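Local coordinates for protein aspartate aminotransferase (Plasmodium falciparum, PDB 3K7Y) that probably catalyses the reversible transfer of an amino group from L-aspartate to 2-oxoglutarate, using pyridoxal 5'-phosphate as cofactor, at residues A[34-39]-A[380-385]; A[102-107]-A[284-289]; A[214-219]-A[352-357]; A[242-247]-A[259-264]. All coordinates share one frame; numbering follows the deposited sequence.

Contact 1 (A[34-39]-A[380-385]); sequences LSIGVC and RINVSG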
loop_
_atom_site.group_PDB
_atom_site.type_symbol
_atom_site.label_atom_id
_atom_site.label_comp_id
_atom_site.label_asym_id
_atom_site.label_seq_id
_atom_site.Cartn_x
_atom_site.Cartn_y
_atom_site.Cartn_z
ATOM N N LEU A 34 -9.696 -0.228 26.059
ATOM C CA LEU A 34 -9.500 -1.683 26.037
ATOM C C LEU A 34 -10.001 -2.367 24.765
ATOM O O LEU A 34 -10.395 -3.527 24.794
ATOM C CB LEU A 34 -10.127 -2.339 27.278
ATOM C CG LEU A 34 -9.749 -1.868 28.693
ATOM C CD1 LEU A 34 -10.564 -2.595 29.741
ATOM C CD2 LEU A 34 -8.258 -2.028 28.987
ATOM N N SER A 35 -9.955 -1.655 23.645
ATOM C CA SER A 35 -10.527 -2.135 22.388
ATOM C C SER A 35 -9.500 -2.083 21.265
ATOM O O SER A 35 -9.483 -2.939 20.370
ATOM C CB SER A 35 -11.715 -1.266 22.012
ATOM O OG SER A 35 -11.302 0.086 21.945
ATOM N N ILE A 36 -8.661 -1.050 21.333
ATOM C CA ILE A 36 -7.566 -0.788 20.398
ATOM C C ILE A 36 -6.707 -2.026 20.118
ATOM O O ILE A 36 -6.321 -2.755 21.038
ATOM C CB ILE A 36 -6.666 0.407 20.895
ATOM C CG1 ILE A 36 -6.887 0.717 22.395
ATOM C CG2 ILE A 36 -6.880 1.651 20.032
ATOM C CD1 ILE A 36 -8.170 1.537 22.741
ATOM N N GLY A 37 -6.425 -2.259 18.838
ATOM C CA GLY A 37 -5.567 -3.372 18.424
ATOM C C GLY A 37 -4.136 -3.247 18.930
ATOM O O GLY A 37 -3.409 -4.234 18.989
ATOM N N VAL A 38 -3.748 -2.029 19.304
ATOM C CA VAL A 38 -2.370 -1.711 19.699
ATOM C C VAL A 38 -2.030 -2.213 21.099
ATOM O O VAL A 38 -2.918 -2.545 21.885
ATOM C CB VAL A 38 -2.059 -0.180 19.588
ATOM C CG1 VAL A 38 -2.640 0.390 18.318
ATOM C CG2 VAL A 38 -2.573 0.594 20.800
ATOM N N CYS A 39 -0.737 -2.260 21.395
ATOM C CA CYS A 39 -0.264 -2.664 22.704
ATOM C C CYS A 39 0.266 -1.448 23.478
ATOM O O CYS A 39 1.111 -0.700 22.971
ATOM C CB CYS A 39 0.792 -3.754 22.542
ATOM S SG CYS A 39 2.102 -3.710 23.746
ATOM N N ARG A 380 -13.990 -9.262 23.596
ATOM C CA ARG A 380 -12.516 -9.119 23.451
ATOM C C ARG A 380 -11.918 -7.974 24.284
ATOM O O ARG A 380 -12.525 -6.903 24.425
ATOM C CB ARG A 380 -12.106 -8.953 21.986
ATOM C CG ARG A 380 -10.604 -9.128 21.759
ATOM C CD ARG A 380 -10.164 -8.827 20.324
ATOM N NE ARG A 380 -9.936 -7.400 20.075
ATOM C CZ ARG A 380 -9.524 -6.890 18.915
ATOM N NH1 ARG A 380 -9.284 -7.681 17.869
ATOM N NH2 ARG A 380 -9.341 -5.577 18.799
ATOM N N ILE A 381 -10.722 -8.182 24.823
ATOM C CA ILE A 381 -10.177 -7.233 25.788
ATOM C C ILE A 381 -8.700 -6.998 25.629
ATOM O O ILE A 381 -7.894 -7.919 25.784
ATOM C CB ILE A 381 -10.440 -7.714 27.207
ATOM C CG1 ILE A 381 -11.685 -7.047 27.763
ATOM C CG2 ILE A 381 -9.261 -7.449 28.130
ATOM C CD1 ILE A 381 -12.153 -7.740 29.008
ATOM N N ASN A 382 -8.351 -5.751 25.345
ATOM C CA ASN A 382 -6.965 -5.359 25.278
ATOM C C ASN A 382 -6.358 -5.368 26.681
ATOM O O ASN A 382 -6.583 -4.451 27.478
ATOM C CB ASN A 382 -6.822 -3.989 24.618
ATOM C CG ASN A 382 -5.420 -3.734 24.133
ATOM O OD1 ASN A 382 -4.743 -4.652 23.687
ATOM N ND2 ASN A 382 -4.968 -2.485 24.223
ATOM N N VAL A 383 -5.602 -6.424 26.977
ATOM C CA VAL A 383 -5.025 -6.626 28.295
ATOM C C VAL A 383 -3.919 -5.622 28.549
ATOM O O VAL A 383 -3.795 -5.106 29.649
ATOM C CB VAL A 383 -4.501 -8.069 28.468
ATOM C CG1 VAL A 383 -3.511 -8.160 29.618
ATOM C CG2 VAL A 383 -5.659 -9.028 28.702
ATOM N N SER A 384 -3.138 -5.326 27.518
ATOM C CA SER A 384 -1.958 -4.454 27.650
ATOM C C SER A 384 -2.271 -3.054 28.189
ATOM O O SER A 384 -1.352 -2.279 28.485
ATOM C CB SER A 384 -1.219 -4.353 26.316
ATOM O OG SER A 384 -2.147 -4.178 25.265
ATOM N N GLY A 385 -3.562 -2.748 28.329
ATOM C CA GLY A 385 -4.003 -1.437 28.793
ATOM C C GLY A 385 -4.587 -1.443 30.191
ATOM O O GLY A 385 -5.458 -0.627 30.508
#
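Leu34 O takes the backbone N of Asn382 in a nearly straight hydrogen bond (3.1 Å, 175°), with the donor above the carbonyl plane. This joins the loop after strand 32-33 to the edge of the two-stranded antiparallel sheet 355-357/380-382 of the aspartate aminotransferase fold. The Leu34 side chain, its CG anti to the carbonyl carbon (chi1 -54°), brings CD2 to 3.3 Å from Asn382 O and 3.5 Å from Gly385 O. The carbonyl of Ser35 receives NH2 of Arg380 end-on, 3.1 Å from Ser35 O and in the guanidinium plane; NH1 of Arg380 binds the cofactor-site residue Asn185. Next, the Ile36 and Asn382 side chains cross at about a right angle, Ile36 CG1 lying 4.2 Å from Asn382 ND2. The Val38 side chain packs against Tyr68 of the second subunit, while its carbonyl oxygen accepts a weak bond from Asn382 ND2 (133°). Cys39 completes the path, with Ser384 OG 3.5 Å from Cys39 CA.

Contact 2 (A[102-107]-A[284-289]); sequences QCIGGT and KFYSSP. With PLP (pyridoxal-5'-phosphate), chain B.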
loop_
_atom_site.group_PDB
_atom_site.type_symbol
_atom_site.label_atom_id
_atom_site.label_comp_id
_atom_site.label_asym_id
_atom_site.label_seq_id
_atom_site.Cartn_x
_atom_site.Cartn_y
_atom_site.Cartn_z
ATOM N N GLN A 102 7.208 -8.523 -0.119
ATOM C CA GLN A 102 6.951 -7.511 0.907
ATOM C C GLN A 102 5.573 -6.872 0.693
ATOM O O GLN A 102 5.278 -6.385 -0.405
ATOM C CB GLN A 102 8.032 -6.432 0.884
ATOM C CG GLN A 102 7.777 -5.270 1.847
ATOM C CD GLN A 102 8.801 -4.133 1.727
ATOM O OE1 GLN A 102 9.987 -4.365 1.468
ATOM N NE2 GLN A 102 8.339 -2.900 1.919
ATOM N N CYS A 103 4.731 -6.851 1.722
ATOM C CA CYS A 103 3.421 -6.255 1.557
ATOM C C CYS A 103 3.194 -5.103 2.509
ATOM O O CYS A 103 4.076 -4.753 3.297
ATOM C CB CYS A 103 2.349 -7.304 1.757
ATOM S SG CYS A 103 2.554 -8.676 0.636
ATOM N N ILE A 104 2.000 -4.527 2.451
ATOM C CA ILE A 104 1.653 -3.417 3.305
ATOM C C ILE A 104 0.984 -3.954 4.584
ATOM O O ILE A 104 -0.247 -3.919 4.751
ATOM C CB ILE A 104 0.820 -2.412 2.512
ATOM C CG1 ILE A 104 1.702 -1.830 1.427
ATOM C CG2 ILE A 104 0.362 -1.257 3.350
ATOM C CD1 ILE A 104 0.958 -1.618 0.146
ATOM N N GLY A 105 1.823 -4.468 5.483
ATOM C CA GLY A 105 1.345 -5.055 6.720
ATOM C C GLY A 105 0.723 -6.412 6.466
ATOM O O GLY A 105 0.711 -6.887 5.317
ATOM N N GLY A 106 0.205 -7.037 7.526
ATOM C CA GLY A 106 -0.472 -8.326 7.398
ATOM C C GLY A 106 -1.692 -8.252 6.496
ATOM O O GLY A 106 -1.890 -9.115 5.645
ATOM N N THR A 107 -2.500 -7.200 6.682
ATOM C CA THR A 107 -3.677 -6.885 5.832
ATOM C C THR A 107 -3.252 -6.886 4.385
ATOM O O THR A 107 -3.906 -7.493 3.527
ATOM C CB THR A 107 -4.242 -5.458 6.131
ATOM O OG1 THR A 107 -4.455 -5.289 7.533
ATOM C CG2 THR A 107 -5.539 -5.199 5.392
ATOM N N LYS A 284 -1.860 -3.810 -10.711
ATOM C CA LYS A 284 -3.195 -3.219 -10.863
ATOM C C LYS A 284 -3.658 -2.616 -9.539
ATOM O O LYS A 284 -4.852 -2.356 -9.373
ATOM C CB LYS A 284 -4.233 -4.242 -11.317
ATOM C CG LYS A 284 -3.648 -5.514 -11.883
ATOM C CD LYS A 284 -4.718 -6.521 -12.280
ATOM C CE LYS A 284 -4.161 -7.478 -13.339
ATOM N NZ LYS A 284 -5.145 -8.458 -13.912
ATOM N N PHE A 285 -2.727 -2.403 -8.605
ATOM C CA PHE A 285 -3.035 -1.765 -7.328
ATOM C C PHE A 285 -2.060 -0.624 -6.975
ATOM O O PHE A 285 -2.388 0.558 -7.169
ATOM C CB PHE A 285 -3.159 -2.817 -6.205
ATOM C CG PHE A 285 -4.357 -3.716 -6.359
ATOM C CD1 PHE A 285 -5.646 -3.241 -6.093
ATOM C CD2 PHE A 285 -4.216 -5.019 -6.811
ATOM C CE1 PHE A 285 -6.776 -4.060 -6.278
ATOM C CE2 PHE A 285 -5.335 -5.841 -6.993
ATOM C CZ PHE A 285 -6.616 -5.354 -6.722
ATOM N N TYR A 286 -0.870 -0.961 -6.471
ATOM C CA TYR A 286 0.111 0.051 -6.070
ATOM C C TYR A 286 1.509 -0.113 -6.662
ATOM O O TYR A 286 2.432 0.557 -6.217
ATOM C CB TYR A 286 0.218 0.119 -4.552
ATOM C CG TYR A 286 0.568 -1.205 -3.901
ATOM C CD1 TYR A 286 1.887 -1.515 -3.539
ATOM C CD2 TYR A 286 -0.430 -2.157 -3.640
ATOM C CE1 TYR A 286 2.193 -2.741 -2.945
ATOM C CE2 TYR A 286 -0.132 -3.373 -3.049
ATOM C CZ TYR A 286 1.175 -3.659 -2.705
ATOM O OH TYR A 286 1.456 -4.870 -2.117
ATOM N N SER A 287 1.671 -1.004 -7.638
ATOM C CA SER A 287 2.954 -1.244 -8.317
ATOM C C SER A 287 4.170 -1.707 -7.461
ATOM O O SER A 287 4.838 -2.664 -7.850
ATOM C CB SER A 287 3.315 -0.062 -9.199
ATOM O OG SER A 287 3.878 0.974 -8.415
ATOM N N SER A 288 4.473 -1.066 -6.328
ATOM C CA SER A 288 5.565 -1.566 -5.458
ATOM C C SER A 288 5.490 -1.176 -3.969
ATOM O O SER A 288 4.798 -0.222 -3.611
ATOM C CB SER A 288 6.956 -1.232 -6.039
ATOM O OG SER A 288 7.093 0.132 -6.400
ATOM N N PRO A 289 6.216 -1.917 -3.094
ATOM C CA PRO A 289 6.241 -1.684 -1.648
ATOM C C PRO A 289 7.135 -0.527 -1.215
ATOM O O PRO A 289 8.012 -0.084 -1.975
ATOM C CB PRO A 289 6.836 -2.984 -1.096
ATOM C CG PRO A 289 6.861 -3.944 -2.244
ATOM C CD PRO A 289 7.026 -3.096 -3.441
HETATM N N1 PLP B . -4.323 -10.818 11.109
HETATM C C2 PLP B . -4.677 -10.727 12.431
HETATM C C2A PLP B . -5.180 -11.945 13.108
HETATM C C3 PLP B . -4.549 -9.521 13.102
HETATM O O3 PLP B . -4.886 -9.433 14.429
HETATM C C4 PLP B . -4.073 -8.398 12.424
HETATM C C4A PLP B . -3.817 -7.160 13.230
HETATM O O4A PLP B . -2.686 -6.965 13.693
HETATM C C5 PLP B . -3.699 -8.481 11.069
HETATM C C6 PLP B . -3.842 -9.711 10.422
HETATM C C5A PLP B . -3.182 -7.308 10.231
HETATM O O4P PLP B . -2.117 -6.551 10.780
HETATM P P PLP B . -1.614 -5.191 10.056
HETATM O O1P PLP B . -0.163 -4.928 10.343
HETATM O O2P PLP B . -2.354 -4.018 10.642
HETATM O O3P PLP B . -1.827 -5.354 8.568
#
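Ile104 and Tyr286 meet tip to tip in a CH-pi contact: CD1 of Ile104 stands over the middle of the Tyr286 ring, 3.5 Å from its centroid and 14° off the normal. Beside it Gln102, with CG anti to the backbone N (chi1 175°) and an extended chain, passes its amide obliquely across Pro289, placing Gln102 NE2 3.4 Å from Pro289 CB. That amide is fixed from further out, OE1 by Asn294 and NE2 by the carbonyl of Val290. Tyr286 packs on Phe111 and Val112 of helix 105-118, while its carbonyl oxygen binds Arg257 of the second subunit. Past Ile104 the chain runs by way of Gly105 and Gly106 to Thr107 near the start of that helix. There Thr107 N and Thr107 OG1 grip PLP O3P at 2.7 and 2.8 Å. No hydrogen bond joins the two segments, which cohere by CH-pi and van der Waals packing, whereas hydrogen bonds go to outside partners, those of Thr107 to the phosphate, whose charge the helix N terminus probably helps to stabilise.

Contact 3 (A[214-219]-A[352-357]); sequences IAYQGF and RGLFSF. With PLP (pyridoxal-5'-phosphate), chain B.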
loop_
_atom_site.group_PDB
_atom_site.type_symbol
_atom_site.label_atom_id
_atom_site.label_comp_id
_atom_site.label_asym_id
_atom_site.label_seq_id
_atom_site.Cartn_x
_atom_site.Cartn_y
_atom_site.Cartn_z
ATOM N N ILE A 214 -0.147 -15.060 10.780
ATOM C CA ILE A 214 0.787 -14.797 11.857
ATOM C C ILE A 214 0.962 -13.292 12.077
ATOM O O ILE A 214 1.796 -12.655 11.436
ATOM C CB ILE A 214 2.128 -15.547 11.630
ATOM C CG1 ILE A 214 2.013 -16.976 12.132
ATOM C CG2 ILE A 214 3.263 -14.904 12.393
ATOM C CD1 ILE A 214 1.633 -17.934 11.088
ATOM N N ALA A 215 0.161 -12.743 12.990
ATOM C CA ALA A 215 0.277 -11.346 13.381
ATOM C C ALA A 215 1.078 -11.097 14.655
ATOM O O ALA A 215 1.515 -9.965 14.895
ATOM C CB ALA A 215 -1.068 -10.748 13.512
ATOM N N TYR A 216 1.273 -12.134 15.472
ATOM C CA TYR A 216 1.937 -11.956 16.771
ATOM C C TYR A 216 2.953 -13.043 17.132
ATOM O O TYR A 216 2.786 -13.737 18.145
ATOM C CB TYR A 216 0.905 -11.875 17.906
ATOM C CG TYR A 216 -0.314 -11.052 17.611
ATOM C CD1 TYR A 216 -0.315 -9.684 17.837
ATOM C CD2 TYR A 216 -1.477 -11.647 17.127
ATOM C CE1 TYR A 216 -1.437 -8.924 17.572
ATOM C CE2 TYR A 216 -2.602 -10.889 16.852
ATOM C CZ TYR A 216 -2.574 -9.528 17.080
ATOM O OH TYR A 216 -3.675 -8.754 16.811
ATOM N N GLN A 217 4.005 -13.204 16.334
ATOM C CA GLN A 217 5.070 -14.114 16.745
ATOM C C GLN A 217 5.660 -13.540 18.020
ATOM O O GLN A 217 6.118 -12.397 18.030
ATOM C CB GLN A 217 6.157 -14.253 15.679
ATOM C CG GLN A 217 6.142 -15.565 14.906
ATOM C CD GLN A 217 7.526 -15.953 14.381
ATOM O OE1 GLN A 217 8.265 -15.122 13.878
ATOM N NE2 GLN A 217 7.871 -17.222 14.498
ATOM N N GLY A 218 5.608 -14.311 19.100
ATOM C CA GLY A 218 6.287 -13.930 20.345
ATOM C C GLY A 218 5.406 -13.419 21.473
ATOM O O GLY A 218 5.912 -12.896 22.477
ATOM N N PHE A 219 4.094 -13.583 21.312
ATOM C CA PHE A 219 3.133 -13.171 22.329
ATOM C C PHE A 219 2.442 -14.344 23.026
ATOM O O PHE A 219 1.942 -14.206 24.142
ATOM C CB PHE A 219 2.117 -12.210 21.728
ATOM C CG PHE A 219 2.682 -10.859 21.433
ATOM C CD1 PHE A 219 2.827 -9.917 22.443
ATOM C CD2 PHE A 219 3.076 -10.522 20.142
ATOM C CE1 PHE A 219 3.352 -8.649 22.175
ATOM C CE2 PHE A 219 3.599 -9.251 19.858
ATOM C CZ PHE A 219 3.737 -8.316 20.880
ATOM N N ARG A 352 -3.936 -16.499 25.750
ATOM C CA ARG A 352 -2.645 -15.948 25.391
ATOM C C ARG A 352 -2.735 -15.056 24.192
ATOM O O ARG A 352 -3.523 -15.296 23.299
ATOM C CB ARG A 352 -1.660 -17.076 25.099
ATOM C CG ARG A 352 -0.374 -16.917 25.845
ATOM C CD ARG A 352 -0.649 -16.902 27.319
ATOM N NE ARG A 352 0.181 -17.839 28.057
ATOM C CZ ARG A 352 -0.089 -18.226 29.295
ATOM N NH1 ARG A 352 0.716 -19.068 29.907
ATOM N NH2 ARG A 352 -1.163 -17.764 29.920
ATOM N N GLY A 353 -1.881 -14.041 24.174
ATOM C CA GLY A 353 -1.840 -13.063 23.092
ATOM C C GLY A 353 -2.011 -11.666 23.667
ATOM O O GLY A 353 -1.829 -11.445 24.872
ATOM N N LEU A 354 -2.393 -10.731 22.804
ATOM C CA LEU A 354 -2.568 -9.339 23.178
ATOM C C LEU A 354 -3.888 -9.120 23.934
ATOM O O LEU A 354 -4.030 -8.134 24.678
ATOM C CB LEU A 354 -2.553 -8.504 21.900
ATOM C CG LEU A 354 -1.668 -7.266 21.755
ATOM C CD1 LEU A 354 -1.203 -7.156 20.328
ATOM C CD2 LEU A 354 -2.385 -5.981 22.171
ATOM N N PHE A 355 -4.848 -10.029 23.731
ATOM C CA PHE A 355 -6.179 -9.896 24.337
ATOM C C PHE A 355 -6.566 -11.012 25.307
ATOM O O PHE A 355 -5.898 -12.037 25.413
ATOM C CB PHE A 355 -7.287 -9.838 23.269
ATOM C CG PHE A 355 -6.963 -8.999 22.078
ATOM C CD1 PHE A 355 -7.035 -7.622 22.139
ATOM C CD2 PHE A 355 -6.610 -9.599 20.877
ATOM C CE1 PHE A 355 -6.733 -6.860 21.015
ATOM C CE2 PHE A 355 -6.312 -8.851 19.763
ATOM C CZ PHE A 355 -6.370 -7.488 19.827
ATOM N N SER A 356 -7.667 -10.790 26.012
ATOM C CA SER A 356 -8.434 -11.885 26.582
ATOM C C SER A 356 -9.819 -11.839 25.943
ATOM O O SER A 356 -10.223 -10.799 25.423
ATOM C CB SER A 356 -8.514 -11.783 28.105
ATOM O OG SER A 356 -7.403 -12.425 28.706
ATOM N N PHE A 357 -10.522 -12.968 25.956
ATOM C CA PHE A 357 -11.822 -13.081 25.317
ATOM C C PHE A 357 -12.822 -13.619 26.337
ATOM O O PHE A 357 -12.737 -14.784 26.745
ATOM C CB PHE A 357 -11.714 -14.011 24.109
ATOM C CG PHE A 357 -12.968 -14.098 23.264
ATOM C CD1 PHE A 357 -13.644 -12.951 22.859
ATOM C CD2 PHE A 357 -13.431 -15.336 22.823
ATOM C CE1 PHE A 357 -14.791 -13.045 22.066
ATOM C CE2 PHE A 357 -14.569 -15.439 22.031
ATOM C CZ PHE A 357 -15.252 -14.296 21.651
HETATM N N1 PLP B . -4.323 -10.818 11.109
HETATM C C2 PLP B . -4.677 -10.727 12.431
HETATM C C2A PLP B . -5.180 -11.945 13.108
HETATM C C3 PLP B . -4.549 -9.521 13.102
HETATM O O3 PLP B . -4.886 -9.433 14.429
HETATM C C4 PLP B . -4.073 -8.398 12.424
HETATM C C4A PLP B . -3.817 -7.160 13.230
HETATM O O4A PLP B . -2.686 -6.965 13.693
HETATM C C5 PLP B . -3.699 -8.481 11.069
HETATM C C6 PLP B . -3.842 -9.711 10.422
HETATM C C5A PLP B . -3.182 -7.308 10.231
HETATM O O4P PLP B . -2.117 -6.551 10.780
HETATM P P PLP B . -1.614 -5.191 10.056
HETATM O O1P PLP B . -0.163 -4.928 10.343
HETATM O O2P PLP B . -2.354 -4.018 10.642
HETATM O O3P PLP B . -1.827 -5.354 8.568
#
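Tyr216 and Leu354 supply the main apolar contact, their side chains crossing at about a right angle with Tyr216 CE1 3.3 Å from Leu354 CD1. Tyr216 has its CG anti to the carbonyl carbon (chi1 -42°), which turns the ring across to the other segment. The phenol end also meets Phe355, whose CE2 is 4.0 Å from Tyr216 OH. Phe219 lies beside Gly353, their CA atoms 5.0 Å apart. Ala215 CB lies over one face of the Tyr216 ring near its rim and, at 3.7 Å from PLP C3, touches the cofactor as well. Polar interaction is directed at the pocket: Tyr216 OH and PLP O3 share a hydrogen bond of 2.8 Å, and Asn185 gives the same hydroxyl a weak one. Such a tyrosine beside O3 of the cofactor is a feature of the aspartate aminotransferase active site. The loop leaving strand 209-214 is thereby set against the residues leading into strand 355-357, with Phe219 on Leu317 and Ile321 of helix 304-335, while Phe355 makes a cation-pi contact with Arg380 of strand 380-382.

Contact 4 (A[242-247]-A[259-264]); sequences SVCQSF and GALHIV. With PLP (pyridoxal-5'-phosphate), chain B.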
loop_
_atom_site.group_PDB
_atom_site.type_symbol
_atom_site.label_atom_id
_atom_site.label_comp_id
_atom_site.label_asym_id
_atom_site.label_seq_id
_atom_site.Cartn_x
_atom_site.Cartn_y
_atom_site.Cartn_z
ATOM N N SER A 242 0.731 -21.349 2.823
ATOM C CA SER A 242 1.023 -19.929 2.702
ATOM C C SER A 242 1.068 -19.241 4.043
ATOM O O SER A 242 0.408 -19.673 5.001
ATOM C CB SER A 242 -0.019 -19.244 1.839
ATOM O OG SER A 242 0.267 -19.476 0.493
ATOM N N VAL A 243 1.831 -18.154 4.109
ATOM C CA VAL A 243 1.950 -17.414 5.356
ATOM C C VAL A 243 1.788 -15.905 5.130
ATOM O O VAL A 243 2.503 -15.305 4.314
ATOM C CB VAL A 243 3.291 -17.711 6.087
ATOM C CG1 VAL A 243 3.234 -17.209 7.520
ATOM C CG2 VAL A 243 3.623 -19.199 6.068
ATOM N N CYS A 244 0.830 -15.311 5.842
ATOM C CA CYS A 244 0.724 -13.868 5.926
ATOM C C CYS A 244 1.308 -13.458 7.254
ATOM O O CYS A 244 0.873 -13.941 8.302
ATOM C CB CYS A 244 -0.731 -13.428 5.828
ATOM S SG CYS A 244 -1.510 -13.964 4.285
ATOM N N GLN A 245 2.283 -12.560 7.214
ATOM C CA GLN A 245 3.064 -12.207 8.394
ATOM C C GLN A 245 3.067 -10.703 8.598
ATOM O O GLN A 245 3.393 -9.957 7.674
ATOM C CB GLN A 245 4.470 -12.755 8.210
ATOM C CG GLN A 245 5.631 -12.035 8.880
ATOM C CD GLN A 245 6.891 -12.909 8.890
ATOM O OE1 GLN A 245 7.877 -12.618 9.568
ATOM N NE2 GLN A 245 6.840 -14.004 8.156
ATOM N N SER A 246 2.668 -10.265 9.793
ATOM C CA SER A 246 2.665 -8.857 10.162
ATOM C C SER A 246 3.711 -8.594 11.214
ATOM O O SER A 246 3.977 -9.452 12.059
ATOM C CB SER A 246 1.310 -8.445 10.722
ATOM O OG SER A 246 1.380 -7.136 11.277
ATOM N N PHE A 247 4.291 -7.399 11.168
ATOM C CA PHE A 247 5.268 -6.962 12.150
ATOM C C PHE A 247 4.720 -5.723 12.819
ATOM O O PHE A 247 5.483 -4.915 13.375
ATOM C CB PHE A 247 6.564 -6.573 11.473
ATOM C CG PHE A 247 7.190 -7.657 10.666
ATOM C CD1 PHE A 247 7.889 -8.690 11.272
ATOM C CD2 PHE A 247 7.139 -7.616 9.280
ATOM C CE1 PHE A 247 8.511 -9.680 10.502
ATOM C CE2 PHE A 247 7.753 -8.604 8.509
ATOM C CZ PHE A 247 8.439 -9.631 9.120
ATOM N N GLY A 259 4.724 -5.887 6.475
ATOM C CA GLY A 259 4.206 -7.252 6.344
ATOM C C GLY A 259 4.844 -8.072 5.231
ATOM O O GLY A 259 5.470 -7.523 4.320
ATOM N N ALA A 260 4.668 -9.389 5.283
ATOM C CA ALA A 260 5.191 -10.265 4.248
ATOM C C ALA A 260 4.192 -11.359 3.850
ATOM O O ALA A 260 3.267 -11.642 4.596
ATOM C CB ALA A 260 6.485 -10.870 4.712
ATOM N N LEU A 261 4.390 -11.956 2.675
ATOM C CA LEU A 261 3.579 -13.075 2.179
ATOM C C LEU A 261 4.497 -14.225 1.762
ATOM O O LEU A 261 5.325 -14.048 0.873
ATOM C CB LEU A 261 2.786 -12.640 0.938
ATOM C CG LEU A 261 1.394 -13.184 0.541
ATOM C CD1 LEU A 261 1.168 -13.156 -0.986
ATOM C CD2 LEU A 261 1.095 -14.583 1.099
ATOM N N HIS A 262 4.355 -15.395 2.380
ATOM C CA HIS A 262 5.159 -16.551 1.992
ATOM C C HIS A 262 4.320 -17.637 1.346
ATOM O O HIS A 262 3.316 -18.076 1.911
ATOM C CB HIS A 262 5.899 -17.117 3.195
ATOM C CG HIS A 262 6.672 -16.088 3.958
ATOM N ND1 HIS A 262 7.897 -15.614 3.539
ATOM C CD2 HIS A 262 6.377 -15.415 5.097
ATOM C CE1 HIS A 262 8.326 -14.700 4.392
ATOM N NE2 HIS A 262 7.423 -14.564 5.347
ATOM N N ILE A 263 4.726 -18.054 0.149
ATOM C CA ILE A 263 4.072 -19.167 -0.544
ATOM C C ILE A 263 5.088 -20.260 -0.833
ATOM O O ILE A 263 6.139 -20.003 -1.421
ATOM C CB ILE A 263 3.369 -18.735 -1.856
ATOM C CG1 ILE A 263 2.261 -17.725 -1.560
ATOM C CG2 ILE A 263 2.792 -19.963 -2.588
ATOM C CD1 ILE A 263 1.687 -17.084 -2.767
ATOM N N VAL A 264 4.758 -21.477 -0.407
ATOM C CA VAL A 264 5.663 -22.615 -0.521
ATOM C C VAL A 264 5.427 -23.306 -1.862
ATOM O O VAL A 264 4.298 -23.686 -2.179
ATOM C CB VAL A 264 5.504 -23.592 0.688
ATOM C CG1 VAL A 264 6.140 -24.943 0.403
ATOM C CG2 VAL A 264 6.106 -22.989 1.962
HETATM N N1 PLP B . -4.323 -10.818 11.109
HETATM C C2 PLP B . -4.677 -10.727 12.431
HETATM C C2A PLP B . -5.180 -11.945 13.108
HETATM C C3 PLP B . -4.549 -9.521 13.102
HETATM O O3 PLP B . -4.886 -9.433 14.429
HETATM C C4 PLP B . -4.073 -8.398 12.424
HETATM C C4A PLP B . -3.817 -7.160 13.230
HETATM O O4A PLP B . -2.686 -6.965 13.693
HETATM C C5 PLP B . -3.699 -8.481 11.069
HETATM C C6 PLP B . -3.842 -9.711 10.422
HETATM C C5A PLP B . -3.182 -7.308 10.231
HETATM O O4P PLP B . -2.117 -6.551 10.780
HETATM P P PLP B . -1.614 -5.191 10.056
HETATM O O1P PLP B . -0.163 -4.928 10.343
HETATM O O2P PLP B . -2.354 -4.018 10.642
HETATM O O3P PLP B . -1.827 -5.354 8.568
#
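With CG anti to its backbone N (chi1 151°) and the chain extended beyond, Gln245 reaches diagonally across to His262 on the neighbouring strand, whose own CG is turned anti to the carbonyl carbon (chi1 -51°). The amide comes to the ring edge with the two planes 52° apart. Gln245 NE2 and His262 NE2 are 2.9 Å apart, but the angle is too poor for a hydrogen bond. Both residues belong to an antiparallel beta hairpin. Val243 with His262 and Gln245 with Ala260 are its hydrogen-bonded pairs: Val243 N to His262 O and His262 N to Val243 O both measure 2.7 Å, and Ala260 N to Gln245 O measures 2.8 Å. The other face carries Ser242, Cys244 and Ser246, with Cys244 SG resting 4.2 Å from Leu261 CD2 and Ser242 OG 3.4 Å from Ile263 CG1. At the strand end, which delivers it to the phosphate, Ser246 OG donates to PLP O1P at 2.9 Å and also meets the backbone N of Ser248, so the hydroxyl is held by two partners. In the central mixed sheet of the PLP-binding large domain, as in other aspartate aminotransferases, the hairpin lies between strands 209-214 and 98-104; helix 75-86 packs on the Gln245 and His262 face, and helix 105-118 on the face of Cys244 and Leu261.

Followed from the N terminus, the chain opens contact 1 at 34-39 and closes it at 380-385, so the other three all lie inside that long loop. Contact 2 begins at 102-107 and ends at 284-289, while contact 3 begins at 214-219 and ends at 352-357; these two cross. Contact 4, a short hairpin, nests within both. Contacts 2 and 4 share the large mixed sheet through neighbouring strands 98-104 and 258-264, and contact 3 enters it by strand 209-214 beside 241-246. Contacts 3 and 1 meet across strands 355-357 and 380-382. Contacts 2, 3 and 4 converge on PLP, joining distant sequence around one cofactor.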